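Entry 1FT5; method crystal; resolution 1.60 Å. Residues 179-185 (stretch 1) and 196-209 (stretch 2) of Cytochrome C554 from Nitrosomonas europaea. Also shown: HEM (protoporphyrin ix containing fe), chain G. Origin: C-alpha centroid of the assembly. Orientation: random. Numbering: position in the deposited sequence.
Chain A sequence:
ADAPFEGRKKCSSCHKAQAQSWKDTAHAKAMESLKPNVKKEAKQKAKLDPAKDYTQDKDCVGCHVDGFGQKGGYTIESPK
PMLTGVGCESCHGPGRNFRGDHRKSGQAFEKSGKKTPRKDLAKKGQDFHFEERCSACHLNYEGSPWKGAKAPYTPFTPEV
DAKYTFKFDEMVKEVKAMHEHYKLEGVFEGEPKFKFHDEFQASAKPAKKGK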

# COMPACT_ATOMS: atom_id res chain seq x y z
N HIS A 179 -9.15 0.45 -0.38
CA HIS A 179 -9.91 1.36 0.48
C HIS A 179 -10.97 1.88 -0.50
O HIS A 179 -10.83 1.78 -1.71
CB HIS A 179 -9.11 2.57 1.07
CG HIS A 179 -8.32 3.35 0.08
ND1 HIS A 179 -8.87 4.19 -0.87
CD2 HIS A 179 -6.99 3.39 -0.14
CE1 HIS A 179 -7.85 4.66 -1.61
NE2 HIS A 179 -6.67 4.19 -1.20
N GLU A 180 -12.05 2.35 0.04
CA GLU A 180 -13.08 2.93 -0.80
C GLU A 180 -12.46 4.08 -1.57
O GLU A 180 -11.52 4.75 -1.06
CB GLU A 180 -14.18 3.44 0.10
CG GLU A 180 -15.35 4.00 -0.67
CD GLU A 180 -15.93 2.99 -1.65
OE1 GLU A 180 -16.71 2.13 -1.19
OE2 GLU A 180 -15.61 3.03 -2.85
N HIS A 181 -13.05 4.37 -2.74
CA HIS A 181 -12.59 5.44 -3.61
C HIS A 181 -13.53 6.62 -3.47
O HIS A 181 -14.76 6.45 -3.44
CB HIS A 181 -12.48 4.95 -5.04
CG HIS A 181 -11.45 3.86 -5.19
ND1 HIS A 181 -10.11 4.10 -4.97
CD2 HIS A 181 -11.57 2.54 -5.45
CE1 HIS A 181 -9.45 2.94 -5.09
NE2 HIS A 181 -10.31 1.99 -5.37
N TYR A 182 -12.94 7.76 -3.24
CA TYR A 182 -13.68 9.02 -3.06
C TYR A 182 -13.35 9.96 -4.21
O TYR A 182 -12.28 9.95 -4.82
CB TYR A 182 -13.36 9.64 -1.69
CG TYR A 182 -13.76 8.72 -0.59
CD1 TYR A 182 -12.84 7.81 -0.07
CD2 TYR A 182 -15.08 8.69 -0.09
CE1 TYR A 182 -13.20 6.91 0.91
CE2 TYR A 182 -15.44 7.79 0.90
CZ TYR A 182 -14.50 6.89 1.39
OH TYR A 182 -14.84 5.96 2.35
N LYS A 183 -14.33 10.81 -4.52
CA LYS A 183 -14.22 11.75 -5.64
C LYS A 183 -13.12 12.81 -5.47
O LYS A 183 -13.04 13.42 -4.40
CB LYS A 183 -15.56 12.48 -5.76
CG LYS A 183 -16.65 11.58 -6.29
CD LYS A 183 -16.63 11.41 -7.80
CE LYS A 183 -15.76 12.45 -8.49
NZ LYS A 183 -15.39 12.03 -9.89
N LEU A 184 -12.31 12.98 -6.52
CA LEU A 184 -11.23 13.96 -6.55
C LEU A 184 -11.74 15.21 -7.31
O LEU A 184 -12.53 15.09 -8.25
CB LEU A 184 -10.05 13.43 -7.33
CG LEU A 184 -9.31 12.25 -6.60
CD1 LEU A 184 -8.37 11.55 -7.61
CD2 LEU A 184 -8.53 12.77 -5.39
N GLU A 185 -11.27 16.38 -6.88
CA GLU A 185 -11.60 17.63 -7.61
C GLU A 185 -10.81 17.69 -8.91
O GLU A 185 -11.25 18.28 -9.92
CB GLU A 185 -11.28 18.83 -6.74
CG GLU A 185 -12.20 18.93 -5.56
CD GLU A 185 -13.66 19.16 -5.97
OE1 GLU A 185 -13.94 19.59 -7.12
OE2 GLU A 185 -14.54 18.91 -5.13
CHA HEM G . -6.33 5.86 -4.74
CHB HEM G . -5.05 7.78 -0.44
CHC HEM G . -3.55 3.34 0.99
CHD HEM G . -4.26 1.66 -3.50
C1A HEM G . -6.14 6.73 -3.66
C2A HEM G . -6.52 8.11 -3.68
C3A HEM G . -6.14 8.65 -2.51
C4A HEM G . -5.53 7.62 -1.73
CMA HEM G . -6.30 10.11 -2.03
CAA HEM G . -7.23 8.86 -4.86
CBA HEM G . -8.79 8.99 -4.58
CGA HEM G . -9.47 7.64 -4.27
O1A HEM G . -9.38 6.76 -5.10
O2A HEM G . -10.05 7.51 -3.19
C1B HEM G . -4.49 6.71 0.33
C2B HEM G . -4.07 6.87 1.70
C3B HEM G . -3.69 5.61 2.13
C4B HEM G . -3.90 4.73 0.98
CMB HEM G . -4.09 8.18 2.48
CAB HEM G . -3.18 5.13 3.46
CBB HEM G . -4.21 5.36 4.59
C1C HEM G . -3.62 2.54 -0.14
C2C HEM G . -3.14 1.20 -0.15
C3C HEM G . -3.26 0.76 -1.38
C4C HEM G . -3.88 1.77 -2.17
CMC HEM G . -2.55 0.43 1.05
CAC HEM G . -2.79 -0.63 -1.92
CBC HEM G . -3.20 -1.88 -1.18
C1D HEM G . -4.93 2.66 -4.23
C2D HEM G . -5.34 2.51 -5.61
C3D HEM G . -5.98 3.69 -5.94
C4D HEM G . -5.90 4.52 -4.76
CMD HEM G . -5.05 1.32 -6.52
CAD HEM G . -6.48 4.13 -7.30
CBD HEM G . -5.53 5.09 -7.95
CGD HEM G . -6.15 6.02 -9.01
O1D HEM G . -5.38 6.85 -9.52
O2D HEM G . -7.34 5.87 -9.29
NA HEM G . -5.54 6.44 -2.46
NB HEM G . -4.37 5.39 -0.12
NC HEM G . -4.08 2.89 -1.37
ND HEM G . -5.27 3.91 -3.68
FE HEM G . -4.85 4.65 -1.90
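Stretch 2 196-209: FHDEFQASAKPAKK

Stretch 1 has no regular helix or strand; its backbone is mostly extended. In stretch 2, F196 is at the N-cap position, right before a short helix, 197-202. S203 is the first residue to leave helical angles, and A204 to P206 then run extended beside stretch 1. The two backbones run the same way and meet in a single parallel beta bridge, Y182 with K205, where the CA atoms are 4.7 Å apart. Two hydrogen bonds close it: K205 N to H181 O, 2.9 Å, and K183 N to K205 O, 2.8 Å.

From the helix, the side chain of Q201 reaches the backbone of Y182 and L184. Q201 NE2 donates to Y182 O at 3.0 Å, and Q201 OE1 accepts from L184 N at 2.8 Å. One amide thus satisfies two backbone polar groups. K183 NZ donates to Q201 O at 3.3 Å. A204 points its CB toward stretch 1, 3.7 Å from K183 N.

The rings of H181 and F200 form an offset stack, centroids 4.3 Å apart and planes at 27°. L184 CD1 lies 3.5 Å from H197 CE1, at the ring edge. K208 NZ donates to Y182 OH at 3.0 Å, but K208 is poorly ordered.

Heme joins both stretches: H181 ND1 donates to HEM O1A and H197 ND1 to HEM O1D, each at 2.8 Å.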

# COMPACT_ATOMS: atom_id res chain seq x y z
N PHE A 196 -7.09 2.42 -14.36
CA PHE A 196 -8.48 2.35 -13.90
C PHE A 196 -8.92 3.60 -13.17
O PHE A 196 -9.95 3.63 -12.53
CB PHE A 196 -8.73 1.15 -12.96
CG PHE A 196 -8.44 -0.19 -13.60
CD1 PHE A 196 -7.78 -1.18 -12.90
CD2 PHE A 196 -8.83 -0.45 -14.92
CE1 PHE A 196 -7.51 -2.43 -13.49
CE2 PHE A 196 -8.55 -1.72 -15.53
CZ PHE A 196 -7.88 -2.71 -14.78
N HIS A 197 -8.10 4.66 -13.22
CA HIS A 197 -8.46 5.89 -12.50
C HIS A 197 -9.86 6.49 -12.90
O HIS A 197 -10.65 6.81 -12.03
CB HIS A 197 -7.37 6.96 -12.81
CG HIS A 197 -7.63 8.28 -12.14
ND1 HIS A 197 -7.19 8.58 -10.88
CD2 HIS A 197 -8.31 9.38 -12.58
CE1 HIS A 197 -7.58 9.81 -10.55
NE2 HIS A 197 -8.26 10.31 -11.57
N ASP A 198 -10.09 6.62 -14.19
CA ASP A 198 -11.37 7.22 -14.60
C ASP A 198 -12.51 6.32 -14.19
O ASP A 198 -13.56 6.80 -13.71
CB ASP A 198 -11.37 7.46 -16.09
CG ASP A 198 -10.36 8.53 -16.49
OD1 ASP A 198 -10.08 9.43 -15.65
OD2 ASP A 198 -9.85 8.45 -17.61
N GLU A 199 -12.30 5.00 -14.35
CA GLU A 199 -13.35 4.07 -13.90
C GLU A 199 -13.62 4.22 -12.39
O GLU A 199 -14.75 4.29 -11.89
CB GLU A 199 -12.93 2.63 -14.22
CG GLU A 199 -13.78 1.60 -13.48
CD GLU A 199 -13.32 0.13 -13.75
OE1 GLU A 199 -12.50 -0.11 -14.63
OE2 GLU A 199 -13.83 -0.76 -13.07
N PHE A 200 -12.55 4.27 -11.58
CA PHE A 200 -12.72 4.38 -10.15
C PHE A 200 -13.36 5.73 -9.73
O PHE A 200 -14.15 5.80 -8.78
CB PHE A 200 -11.32 4.26 -9.48
CG PHE A 200 -10.79 2.87 -9.37
CD1 PHE A 200 -9.67 2.66 -8.62
CD2 PHE A 200 -11.41 1.79 -10.00
CE1 PHE A 200 -9.12 1.37 -8.48
CE2 PHE A 200 -10.89 0.53 -9.88
CZ PHE A 200 -9.74 0.29 -9.12
N GLN A 201 -13.02 6.78 -10.50
CA GLN A 201 -13.55 8.06 -10.14
C GLN A 201 -15.02 8.17 -10.56
O GLN A 201 -15.79 8.80 -9.84
CB GLN A 201 -12.73 9.17 -10.80
CG GLN A 201 -11.44 9.43 -10.02
CD GLN A 201 -11.75 10.01 -8.65
OE1 GLN A 201 -12.36 11.10 -8.53
NE2 GLN A 201 -11.37 9.29 -7.60
N ALA A 202 -15.36 7.51 -11.66
CA ALA A 202 -16.75 7.57 -12.16
C ALA A 202 -17.73 6.94 -11.16
O ALA A 202 -18.87 7.42 -11.02
CB ALA A 202 -16.86 6.90 -13.53
N SER A 203 -17.30 5.93 -10.39
CA SER A 203 -18.21 5.37 -9.40
C SER A 203 -17.77 5.68 -7.97
O SER A 203 -18.27 5.10 -7.00
CB SER A 203 -18.37 3.86 -9.62
OG SER A 203 -17.14 3.19 -9.57
N ALA A 204 -16.86 6.63 -7.82
CA ALA A 204 -16.40 7.00 -6.51
C ALA A 204 -17.48 7.65 -5.66
O ALA A 204 -18.40 8.28 -6.19
CB ALA A 204 -15.22 7.95 -6.62
N LYS A 205 -17.34 7.52 -4.34
CA LYS A 205 -18.26 8.11 -3.37
C LYS A 205 -17.91 9.58 -3.19
O LYS A 205 -16.79 10.02 -3.47
CB LYS A 205 -18.12 7.42 -2.00
CG LYS A 205 -18.83 6.08 -1.87
CD LYS A 205 -18.50 5.13 -3.03
CE LYS A 205 -19.66 4.17 -3.36
NZ LYS A 205 -19.98 4.20 -4.84
N PRO A 206 -18.86 10.39 -2.71
CA PRO A 206 -18.53 11.81 -2.53
C PRO A 206 -17.72 12.02 -1.24
O PRO A 206 -17.74 11.18 -0.35
CB PRO A 206 -19.90 12.51 -2.47
CG PRO A 206 -20.94 11.41 -2.54
CD PRO A 206 -20.25 10.09 -2.32
N ALA A 207 -17.01 13.14 -1.16
CA ALA A 207 -16.18 13.48 0.01
C ALA A 207 -16.80 13.10 1.35
O ALA A 207 -17.43 13.93 2.01
CB ALA A 207 -15.86 14.97 0.00
N LYS A 208 -16.62 11.85 1.76
CA LYS A 208 -17.17 11.36 3.03
C LYS A 208 -16.14 11.34 4.16
O LYS A 208 -15.16 10.59 4.11
CB LYS A 208 -17.74 9.94 2.85
CG LYS A 208 -18.37 9.37 4.10
CD LYS A 208 -19.19 8.12 3.79
CE LYS A 208 -18.51 6.86 4.33
NZ LYS A 208 -17.73 6.15 3.27
N LYS A 209 -16.38 12.15 5.19
CA LYS A 209 -15.51 12.26 6.36
C LYS A 209 -14.34 13.23 6.18
O LYS A 209 -13.58 13.15 5.20
CB LYS A 209 -14.98 10.89 6.78
CG LYS A 209 -15.60 10.36 8.07
CD LYS A 209 -14.82 9.17 8.61
CE LYS A 209 -13.71 9.62 9.55
NZ LYS A 209 -13.75 8.87 10.85